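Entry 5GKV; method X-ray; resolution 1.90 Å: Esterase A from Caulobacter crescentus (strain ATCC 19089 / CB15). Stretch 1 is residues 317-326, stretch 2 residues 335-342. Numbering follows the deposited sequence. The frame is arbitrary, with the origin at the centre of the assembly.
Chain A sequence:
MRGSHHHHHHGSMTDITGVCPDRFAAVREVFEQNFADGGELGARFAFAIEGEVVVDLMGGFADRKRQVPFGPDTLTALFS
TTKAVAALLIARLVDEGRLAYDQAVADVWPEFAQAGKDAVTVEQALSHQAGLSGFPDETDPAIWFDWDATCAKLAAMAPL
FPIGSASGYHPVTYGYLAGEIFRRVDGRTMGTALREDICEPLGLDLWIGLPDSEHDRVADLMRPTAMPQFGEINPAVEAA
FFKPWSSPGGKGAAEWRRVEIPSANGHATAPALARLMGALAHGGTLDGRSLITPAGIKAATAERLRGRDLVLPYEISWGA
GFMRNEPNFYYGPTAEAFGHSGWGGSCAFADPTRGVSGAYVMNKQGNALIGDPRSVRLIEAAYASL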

# COMPACT_ATOMS: atom_id res chain seq x y z
N SER A 317 5.92 8.31 10.93
CA SER A 317 5.18 7.76 12.06
C SER A 317 4.48 6.50 11.54
O SER A 317 3.62 6.59 10.66
CB SER A 317 4.18 8.77 12.60
OG SER A 317 3.30 8.22 13.57
N TRP A 318 4.87 5.34 12.06
CA TRP A 318 4.32 4.06 11.62
C TRP A 318 3.27 3.56 12.60
O TRP A 318 3.53 3.52 13.81
CB TRP A 318 5.42 3.00 11.51
CG TRP A 318 6.33 3.13 10.33
CD1 TRP A 318 7.66 3.45 10.35
CD2 TRP A 318 5.99 2.91 8.95
NE1 TRP A 318 8.17 3.45 9.08
CE2 TRP A 318 7.16 3.12 8.20
CE3 TRP A 318 4.81 2.55 8.29
CZ2 TRP A 318 7.19 2.99 6.81
CZ3 TRP A 318 4.83 2.42 6.91
CH2 TRP A 318 6.01 2.64 6.18
N GLY A 319 2.11 3.17 12.08
CA GLY A 319 1.21 2.25 12.74
C GLY A 319 1.59 0.82 12.43
O GLY A 319 2.72 0.52 12.03
N ALA A 320 0.63 -0.09 12.59
CA ALA A 320 0.86 -1.51 12.32
C ALA A 320 0.70 -1.80 10.82
O ALA A 320 -0.25 -2.44 10.37
CB ALA A 320 -0.06 -2.38 13.17
N GLY A 321 1.69 -1.33 10.06
CA GLY A 321 1.71 -1.45 8.61
C GLY A 321 1.17 -0.24 7.86
O GLY A 321 1.57 -0.02 6.71
N PHE A 322 0.30 0.55 8.48
CA PHE A 322 -0.15 1.80 7.89
C PHE A 322 0.87 2.92 8.15
O PHE A 322 1.46 3.01 9.23
CB PHE A 322 -1.52 2.22 8.47
CG PHE A 322 -2.66 1.28 8.16
CD1 PHE A 322 -3.20 1.21 6.88
CD2 PHE A 322 -3.23 0.50 9.17
CE1 PHE A 322 -4.28 0.37 6.60
CE2 PHE A 322 -4.30 -0.37 8.90
CZ PHE A 322 -4.83 -0.43 7.61
N MET A 323 1.07 3.77 7.15
CA MET A 323 1.78 5.02 7.38
C MET A 323 0.80 6.04 7.94
O MET A 323 -0.26 6.27 7.37
CB MET A 323 2.40 5.53 6.08
CG MET A 323 3.30 6.75 6.27
SD MET A 323 4.16 7.28 4.76
CE MET A 323 3.87 5.84 3.67
N ARG A 324 1.14 6.62 9.09
CA ARG A 324 0.33 7.71 9.60
C ARG A 324 0.72 9.02 8.91
O ARG A 324 1.76 9.12 8.26
CB ARG A 324 0.49 7.82 11.13
CG ARG A 324 0.17 6.48 11.83
CD ARG A 324 0.32 6.57 13.35
NE ARG A 324 -0.74 7.40 13.93
CZ ARG A 324 -0.57 8.64 14.37
NH1 ARG A 324 0.62 9.21 14.30
NH2 ARG A 324 -1.61 9.30 14.88
N ASN A 325 -0.15 10.02 9.01
CA ASN A 325 -0.03 11.18 8.13
C ASN A 325 1.03 12.16 8.63
O ASN A 325 1.90 12.58 7.87
CB ASN A 325 -1.40 11.85 7.97
CG ASN A 325 -1.44 12.84 6.80
OD1 ASN A 325 -0.67 12.73 5.84
ND2 ASN A 325 -2.35 13.80 6.89
N GLU A 326 0.98 12.52 9.91
CA GLU A 326 2.04 13.36 10.48
C GLU A 326 3.34 12.59 10.42
O GLU A 326 3.34 11.36 10.58
CB GLU A 326 1.71 13.74 11.93
CG GLU A 326 1.30 12.56 12.80
CD GLU A 326 1.18 12.93 14.27
OE1 GLU A 326 0.97 12.02 15.09
OE2 GLU A 326 1.29 14.14 14.61
N ALA A 335 -3.60 14.99 11.21
CA ALA A 335 -2.38 14.32 11.65
C ALA A 335 -2.58 12.82 11.80
O ALA A 335 -1.68 12.04 11.45
CB ALA A 335 -1.88 14.93 12.97
N GLU A 336 -3.74 12.38 12.29
CA GLU A 336 -3.99 10.98 12.59
C GLU A 336 -4.64 10.22 11.43
O GLU A 336 -5.01 9.06 11.60
CB GLU A 336 -4.83 10.82 13.87
CG GLU A 336 -6.25 11.41 13.83
CD GLU A 336 -6.29 12.93 14.14
OE1 GLU A 336 -5.23 13.60 14.16
OE2 GLU A 336 -7.40 13.45 14.35
N ALA A 337 -4.77 10.85 10.25
CA ALA A 337 -5.12 10.07 9.07
C ALA A 337 -3.98 9.10 8.75
O ALA A 337 -2.86 9.24 9.24
CB ALA A 337 -5.39 11.00 7.88
N PHE A 338 -4.28 8.11 7.90
CA PHE A 338 -3.35 7.01 7.68
C PHE A 338 -3.64 6.35 6.34
O PHE A 338 -4.75 6.45 5.79
CB PHE A 338 -3.44 5.96 8.80
CG PHE A 338 -4.81 5.36 8.95
CD1 PHE A 338 -5.76 5.96 9.76
CD2 PHE A 338 -5.15 4.18 8.28
CE1 PHE A 338 -7.00 5.40 9.90
CE2 PHE A 338 -6.41 3.63 8.41
CZ PHE A 338 -7.34 4.24 9.24
N GLY A 339 -2.65 5.62 5.85
CA GLY A 339 -2.79 4.94 4.57
C GLY A 339 -1.45 4.37 4.15
O GLY A 339 -0.65 3.95 4.99
N HIS A 340 -1.23 4.34 2.84
CA HIS A 340 0.08 3.96 2.35
C HIS A 340 0.22 4.47 0.93
O HIS A 340 -0.77 4.68 0.22
CB HIS A 340 0.30 2.44 2.44
CG HIS A 340 1.72 2.05 2.72
ND1 HIS A 340 2.73 2.17 1.79
CD2 HIS A 340 2.29 1.53 3.83
CE1 HIS A 340 3.87 1.76 2.32
NE2 HIS A 340 3.63 1.36 3.56
N SER A 341 1.46 4.71 0.54
CA SER A 341 1.77 5.19 -0.79
C SER A 341 2.58 4.14 -1.54
O SER A 341 3.13 3.21 -0.95
CB SER A 341 2.54 6.52 -0.74
OG SER A 341 1.79 7.47 -0.01
N GLY A 342 2.65 4.31 -2.86
CA GLY A 342 3.27 3.32 -3.72
C GLY A 342 4.33 3.94 -4.60
O GLY A 342 4.30 5.13 -4.92
O HOH W 1 3.95 -0.71 5.51

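Four backbone hydrogen bonds join the two stretches, which run antiparallel and bury 592 Å² between them. Stretch 2 enters the contact at Ala335, whose O accepts from Glu326 N at 3.1 Å with a nearly straight N-H...O angle of 164°. The Ala335 methyl group also lies 3.7 Å, CB to OE2, from the Glu326 carboxylate.

Glu336 directs its CA-to-CB bond away, yet its CB sits 3.7 Å from Arg324 NH2. This is packing rather than charge pairing: the arginine is held within its own stretch, where NH1 forms a salt bridge to Glu326 OE1 and a hydrogen bond to Ser317 OG, both at 2.9 Å.

Ala337 O accepts from Asn325 N at 2.8 Å, but the 122° angle makes this bond weak despite its short length. The same oxygen receives a CA-H...O contact from Arg324 CA at 3.6 Å.

Phe338 begins the strand and faces Arg324 in a non-hydrogen-bonded pair, their CA atoms 4.2 Å apart. Its CA lies 3.2 Å from Met323 O, a second CA-H...O contact. Its ring presents an edge to the face of Phe322, with centroids 5.1 Å apart and planes at 64°; the closest approach is Phe322 CD1 to Phe338 CD2, 3.8 Å.

Gly339 forms the hydrogen-bonded pair with Met323. Met323 N donates to Gly339 O at 2.8 Å, and Gly339 N returns a bond to Met323 O at 2.9 Å, with angles of 144° and 153°.

His340 receives Met323 CE over its ring face, 4.3 Å from the centroid and 9° off the normal, a CH-pi arrangement. Its ND1 donates to Ser341 O at 3.0 Å, while water 1 lies 2.9 Å from His340 NE2 and donates to Gly321 O at 2.8 Å, bridging the stretches.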